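Long-range contacts in chorismate synthase (Aquifex aeolicus, PDB 1Q1L), which probably catalyses the last step of the shikimate pathway, eliminating phosphate from 5-enolpyruvylshikimate-3-phosphate to give chorismate with the help of reduced FMN: residues E43-R47 / A358-E364; E39-E43 / A150-K154. All coordinates share one frame; numbering follows the deposited sequence.

Contact 1 (E43-R47 / A358-E364); sequences ELRRR and AASVVGE
R46 grips the carboxylate of E364 end-on, one nitrogen to each oxygen. NH1 of R46 lies 2.7 Å from OE1 of E364, and NH2 of R46 lies 2.8 Å from OE2 of E364. Both bonds are fairly straight. The two side chains cross at about a right angle, yet their flat ends are turned only 24° apart. Both oxygens lie near the guanidinium plane and are met on their syn sides, but the nitrogens stand tilted out of the carboxylate plane. The R46 chain bends at its third torsion (chi3 62°), which turns the guanidinium across to helix 356-379. NH1 of R46 also bonds OE1 of E43 in its own helix, at 2.9 Å and less straight, using the syn lone pair of that oxygen. E43 OE1 and E364 OE1 are like charges only 4.3 Å apart; R46 NH1 bonds both and probably offsets their repulsion. A water donates to E43 OE1 and to the backbone O of V361, tying the helices a second time. Beyond the segments, S165 OG is a strong partner of E364 OE2, E198 pairs with R46 NH2, and K153 reaches E43 and E364.

V361 points at helix 37-48 and fills the middle. Its CG2 sits 3.9 Å from the backbone O of R46, and a V361 methyl lies over one face of the R46 guanidinium, off toward its rim. CB of A358 packs 3.5 Å from the backbone O of R47. The aliphatic part of R47 runs beside V362, its CD 4.0 Å from V362 CG2. The short segments run roughly antiparallel, their axes 9.2 Å apart at closest approach. A359 and S360 touch F231 in the five-stranded sheet. R47 is a predicted NADP(+)-binding residue, near predicted FMN-binding residues Q264 and S138. The buried charges of R46 and E364 are paired within the network, which probably offsets the cost of burying them.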
loop_
_atom_site.group_PDB
_atom_site.type_symbol
_atom_site.label_atom_id
_atom_site.label_comp_id
_atom_site.label_asym_id
_atom_site.label_seq_id
_atom_site.Cartn_x
_atom_site.Cartn_y
_atom_site.Cartn_z
ATOM N N GLU A 43 6.885 -27.958 6.711
ATOM C CA GLU A 43 6.043 -27.550 5.590
ATOM C C GLU A 43 6.816 -27.644 4.275
ATOM O O GLU A 43 6.265 -28.043 3.249
ATOM C CB GLU A 43 5.521 -26.122 5.790
ATOM C CG GLU A 43 4.541 -25.962 6.939
ATOM C CD GLU A 43 3.312 -26.847 6.803
ATOM O OE1 GLU A 43 2.814 -27.013 5.670
ATOM O OE2 GLU A 43 2.829 -27.365 7.833
ATOM N N LEU A 44 8.092 -27.274 4.301
ATOM C CA LEU A 44 8.904 -27.348 3.094
ATOM C C LEU A 44 8.995 -28.797 2.617
ATOM O O LEU A 44 9.017 -29.062 1.415
ATOM C CB LEU A 44 10.307 -26.786 3.355
ATOM C CG LEU A 44 10.342 -25.279 3.636
ATOM C CD1 LEU A 44 11.774 -24.831 3.914
ATOM C CD2 LEU A 44 9.760 -24.525 2.440
ATOM N N ARG A 45 9.029 -29.730 3.564
ATOM C CA ARG A 45 9.111 -31.150 3.227
ATOM C C ARG A 45 7.825 -31.666 2.574
ATOM O O ARG A 45 7.874 -32.492 1.665
ATOM C CB ARG A 45 9.436 -31.980 4.476
ATOM C CG ARG A 45 10.873 -31.822 4.959
ATOM C CD ARG A 45 11.288 -32.971 5.874
ATOM N NE ARG A 45 10.509 -33.018 7.107
ATOM C CZ ARG A 45 10.725 -32.241 8.167
ATOM N NH1 ARG A 45 11.708 -31.351 8.157
ATOM N NH2 ARG A 45 9.948 -32.353 9.235
ATOM N N ARG A 46 6.677 -31.177 3.034
ATOM C CA ARG A 46 5.405 -31.597 2.466
ATOM C C ARG A 46 5.292 -31.140 1.015
ATOM O O ARG A 46 4.788 -31.877 0.168
ATOM C CB ARG A 46 4.239 -31.031 3.279
ATOM C CG ARG A 46 4.154 -31.557 4.707
ATOM C CD ARG A 46 2.997 -30.912 5.457
ATOM N NE ARG A 46 1.706 -31.223 4.842
ATOM C CZ ARG A 46 0.769 -30.318 4.573
ATOM N NH1 ARG A 46 0.976 -29.037 4.861
ATOM N NH2 ARG A 46 -0.380 -30.692 4.023
ATOM N N ARG A 47 5.769 -29.932 0.721
ATOM C CA ARG A 47 5.710 -29.420 -0.646
ATOM C C ARG A 47 6.618 -30.241 -1.564
ATOM O O ARG A 47 6.245 -30.565 -2.693
ATOM C CB ARG A 47 6.142 -27.951 -0.709
ATOM C CG ARG A 47 5.881 -27.301 -2.071
ATOM C CD ARG A 47 6.599 -25.964 -2.219
ATOM N NE ARG A 47 8.032 -26.157 -2.392
ATOM C CZ ARG A 47 8.655 -26.183 -3.567
ATOM N NH1 ARG A 47 7.979 -26.011 -4.693
ATOM N NH2 ARG A 47 9.958 -26.405 -3.613
ATOM N N ALA A 358 1.697 -30.988 -4.530
ATOM C CA ALA A 358 2.518 -29.887 -4.047
ATOM C C ALA A 358 1.676 -28.616 -4.049
ATOM O O ALA A 358 1.694 -27.850 -3.087
ATOM C CB ALA A 358 3.739 -29.707 -4.941
ATOM N N ALA A 359 0.929 -28.406 -5.127
ATOM C CA ALA A 359 0.088 -27.222 -5.244
ATOM C C ALA A 359 -0.798 -27.073 -4.023
ATOM O O ALA A 359 -0.874 -25.997 -3.431
ATOM C CB ALA A 359 -0.767 -27.298 -6.504
ATOM N N SER A 360 -1.458 -28.160 -3.636
ATOM C CA SER A 360 -2.343 -28.125 -2.483
ATOM C C SER A 360 -1.610 -27.651 -1.229
ATOM O O SER A 360 -2.186 -26.950 -0.403
ATOM C CB SER A 360 -2.964 -29.504 -2.237
ATOM O OG SER A 360 -1.985 -30.446 -1.842
ATOM N N VAL A 361 -0.343 -28.023 -1.082
ATOM C CA VAL A 361 0.413 -27.600 0.093
ATOM C C VAL A 361 0.695 -26.095 0.034
ATOM O O VAL A 361 0.724 -25.418 1.061
ATOM C CB VAL A 361 1.750 -28.366 0.216
ATOM C CG1 VAL A 361 2.575 -27.787 1.367
ATOM C CG2 VAL A 361 1.476 -29.854 0.457
ATOM N N VAL A 362 0.912 -25.578 -1.171
ATOM C CA VAL A 362 1.158 -24.151 -1.351
ATOM C C VAL A 362 -0.173 -23.440 -1.098
ATOM O O VAL A 362 -0.215 -22.316 -0.588
ATOM C CB VAL A 362 1.641 -23.847 -2.786
ATOM C CG1 VAL A 362 1.806 -22.341 -2.980
ATOM C CG2 VAL A 362 2.966 -24.569 -3.050
ATOM N N GLY A 363 -1.268 -24.116 -1.444
ATOM C CA GLY A 363 -2.583 -23.531 -1.235
ATOM C C GLY A 363 -2.837 -23.297 0.241
ATOM O O GLY A 363 -3.452 -22.297 0.624
ATOM N N GLU A 364 -2.367 -24.220 1.074
ATOM C CA GLU A 364 -2.539 -24.106 2.513
ATOM C C GLU A 364 -1.748 -22.896 3.002
ATOM O O GLU A 364 -2.214 -22.129 3.837
ATOM C CB GLU A 364 -2.015 -25.357 3.216
ATOM C CG GLU A 364 -2.793 -26.630 2.959
ATOM C CD GLU A 364 -2.119 -27.842 3.590
ATOM O OE1 GLU A 364 -1.281 -27.645 4.503
ATOM O OE2 GLU A 364 -2.432 -28.982 3.177
HETATM O O HOH W 1 1.772 -25.487 3.771
#

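Contact 2 (E39-E43 / A150-K154); sequences EINHE and AVCKK
E39 and K154 form a salt bridge at one side of the helix pair. K154 NZ approaches the syn lone pair of E39 OE1; the modelled 2.5 Å is doubtfully short. The K154 chain leaves with CG anti to the backbone N (chi1 -176°) and bends at its second and fourth torsions, which brings NZ to E39. E43 and K153 meet from opposite directions. K153 NZ lies 3.0 Å from E43 OE1 and stands above the carboxylate plane, 58° out of it. A water accepts from this amine and donates to the same oxygen, which also takes the R46 salt bridge.

Between the two salt bridges, A150 points into the interface. Its CB touches CG of E43 at 3.6 Å and CA of I40 at 3.8 Å. CD1 of I40 lies beside CG2 of V151, 4.0 Å away. In the beta-alpha-beta sandwich, this helix pair packs on strand 80-85 of the four-stranded sheet, where L82 meets I40 and I80 meets V151. The short segments cross at 120°, their axes 9.4 Å apart. With an alanine at E43, K153 and R46 would probably be left with one carboxylate, that of E364, between their like charges, and the CG contact on A150 would be lost.

The ends of the bridges are held from outside. E364 binds K153 NZ, P34 O accepts from K154 NZ, and S36 N donates to E39 OE2.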
loop_
_atom_site.group_PDB
_atom_site.type_symbol
_atom_site.label_atom_id
_atom_site.label_comp_id
_atom_site.label_asym_id
_atom_site.label_seq_id
_atom_site.Cartn_x
_atom_site.Cartn_y
_atom_site.Cartn_z
ATOM N N GLU A 39 9.504 -26.395 12.385
ATOM C CA GLU A 39 8.117 -26.154 11.999
ATOM C C GLU A 39 8.077 -25.682 10.549
ATOM O O GLU A 39 7.201 -26.073 9.775
ATOM C CB GLU A 39 7.494 -25.091 12.901
ATOM C CG GLU A 39 7.193 -25.574 14.305
ATOM C CD GLU A 39 6.882 -24.438 15.260
ATOM O OE1 GLU A 39 5.978 -24.610 16.107
ATOM O OE2 GLU A 39 7.551 -23.383 15.175
ATOM N N ILE A 40 9.035 -24.841 10.183
ATOM C CA ILE A 40 9.097 -24.326 8.825
ATOM C C ILE A 40 9.532 -25.440 7.885
ATOM O O ILE A 40 8.920 -25.652 6.835
ATOM C CB ILE A 40 10.081 -23.144 8.723
ATOM C CG1 ILE A 40 9.586 -21.996 9.614
ATOM C CG2 ILE A 40 10.212 -22.698 7.272
ATOM C CD1 ILE A 40 10.460 -20.747 9.577
ATOM N N ASN A 41 10.580 -26.162 8.271
ATOM C CA ASN A 41 11.081 -27.257 7.454
ATOM C C ASN A 41 10.006 -28.315 7.217
ATOM O O ASN A 41 9.917 -28.887 6.131
ATOM C CB ASN A 41 12.305 -27.897 8.116
ATOM C CG ASN A 41 13.467 -26.927 8.252
ATOM O OD1 ASN A 41 13.627 -26.014 7.442
ATOM N ND2 ASN A 41 14.296 -27.135 9.269
ATOM N N HIS A 42 9.183 -28.575 8.223
ATOM C CA HIS A 42 8.132 -29.570 8.056
ATOM C C HIS A 42 7.247 -29.232 6.855
ATOM O O HIS A 42 6.893 -30.113 6.072
ATOM C CB HIS A 42 7.257 -29.669 9.299
ATOM C CG HIS A 42 6.233 -30.758 9.214
ATOM N ND1 HIS A 42 4.999 -30.674 9.818
ATOM C CD2 HIS A 42 6.262 -31.957 8.583
ATOM C CE1 HIS A 42 4.309 -31.771 9.563
ATOM N NE2 HIS A 42 5.052 -32.564 8.815
ATOM N N GLU A 43 6.885 -27.958 6.711
ATOM C CA GLU A 43 6.043 -27.550 5.590
ATOM C C GLU A 43 6.816 -27.644 4.275
ATOM O O GLU A 43 6.265 -28.043 3.249
ATOM C CB GLU A 43 5.521 -26.122 5.790
ATOM C CG GLU A 43 4.541 -25.962 6.939
ATOM C CD GLU A 43 3.312 -26.847 6.803
ATOM O OE1 GLU A 43 2.814 -27.013 5.670
ATOM O OE2 GLU A 43 2.829 -27.365 7.833
ATOM N N ALA A 150 4.273 -21.088 6.657
ATOM C CA ALA A 150 4.502 -21.940 7.824
ATOM C C ALA A 150 4.482 -21.091 9.086
ATOM O O ALA A 150 3.979 -21.515 10.129
ATOM C CB ALA A 150 5.851 -22.669 7.697
ATOM N N VAL A 151 5.030 -19.882 8.997
ATOM C CA VAL A 151 5.051 -18.991 10.153
ATOM C C VAL A 151 3.625 -18.549 10.473
ATOM O O VAL A 151 3.210 -18.522 11.632
ATOM C CB VAL A 151 5.936 -17.736 9.878
ATOM C CG1 VAL A 151 5.951 -16.822 11.094
ATOM C CG2 VAL A 151 7.355 -18.176 9.540
ATOM N N CYS A 152 2.870 -18.212 9.436
ATOM C CA CYS A 152 1.496 -17.771 9.627
ATOM C C CYS A 152 0.633 -18.881 10.213
ATOM O O CYS A 152 -0.252 -18.618 11.027
ATOM C CB CYS A 152 0.927 -17.275 8.302
ATOM S SG CYS A 152 1.822 -15.829 7.690
ATOM N N LYS A 153 0.893 -20.120 9.810
ATOM C CA LYS A 153 0.140 -21.249 10.354
ATOM C C LYS A 153 0.420 -21.370 11.847
ATOM O O LYS A 153 -0.494 -21.578 12.640
ATOM C CB LYS A 153 0.540 -22.561 9.682
ATOM C CG LYS A 153 -0.008 -22.780 8.287
ATOM C CD LYS A 153 0.281 -24.209 7.843
ATOM C CE LYS A 153 -0.257 -24.494 6.455
ATOM N NZ LYS A 153 0.038 -25.895 6.040
ATOM N N LYS A 154 1.687 -21.260 12.235
ATOM C CA LYS A 154 2.032 -21.355 13.652
ATOM C C LYS A 154 1.265 -20.279 14.412
ATOM O O LYS A 154 0.685 -20.533 15.470
ATOM C CB LYS A 154 3.537 -21.173 13.860
ATOM C CG LYS A 154 3.972 -21.367 15.311
ATOM C CD LYS A 154 3.507 -22.729 15.842
ATOM C CE LYS A 154 3.744 -22.865 17.344
ATOM N NZ LYS A 154 5.190 -22.794 17.694
HETATM O O HOH W 1 1.772 -25.487 3.771
#

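Overall arrangement
Both contacts start from helix 37-48, and E43 belongs to both. Contact 2 uses the earlier turn and contact 1 the later one. Their centres are 10 Å apart. Helix 142-157 comes later along the chain and helix 356-379 near its end, so the early helix is fixed to two distant parts of the chain in the helical layer of the sandwich. Those partners also meet each other: K153 NZ of contact 2 lies 2.7 Å from E364 OE1 of contact 1. One salt-bridge network, with a shared water, therefore joins all three helices. Contact 1 is the more buried, nearer the chain centre and the predicted cofactor-binding residues. Contact 2 lies farther out.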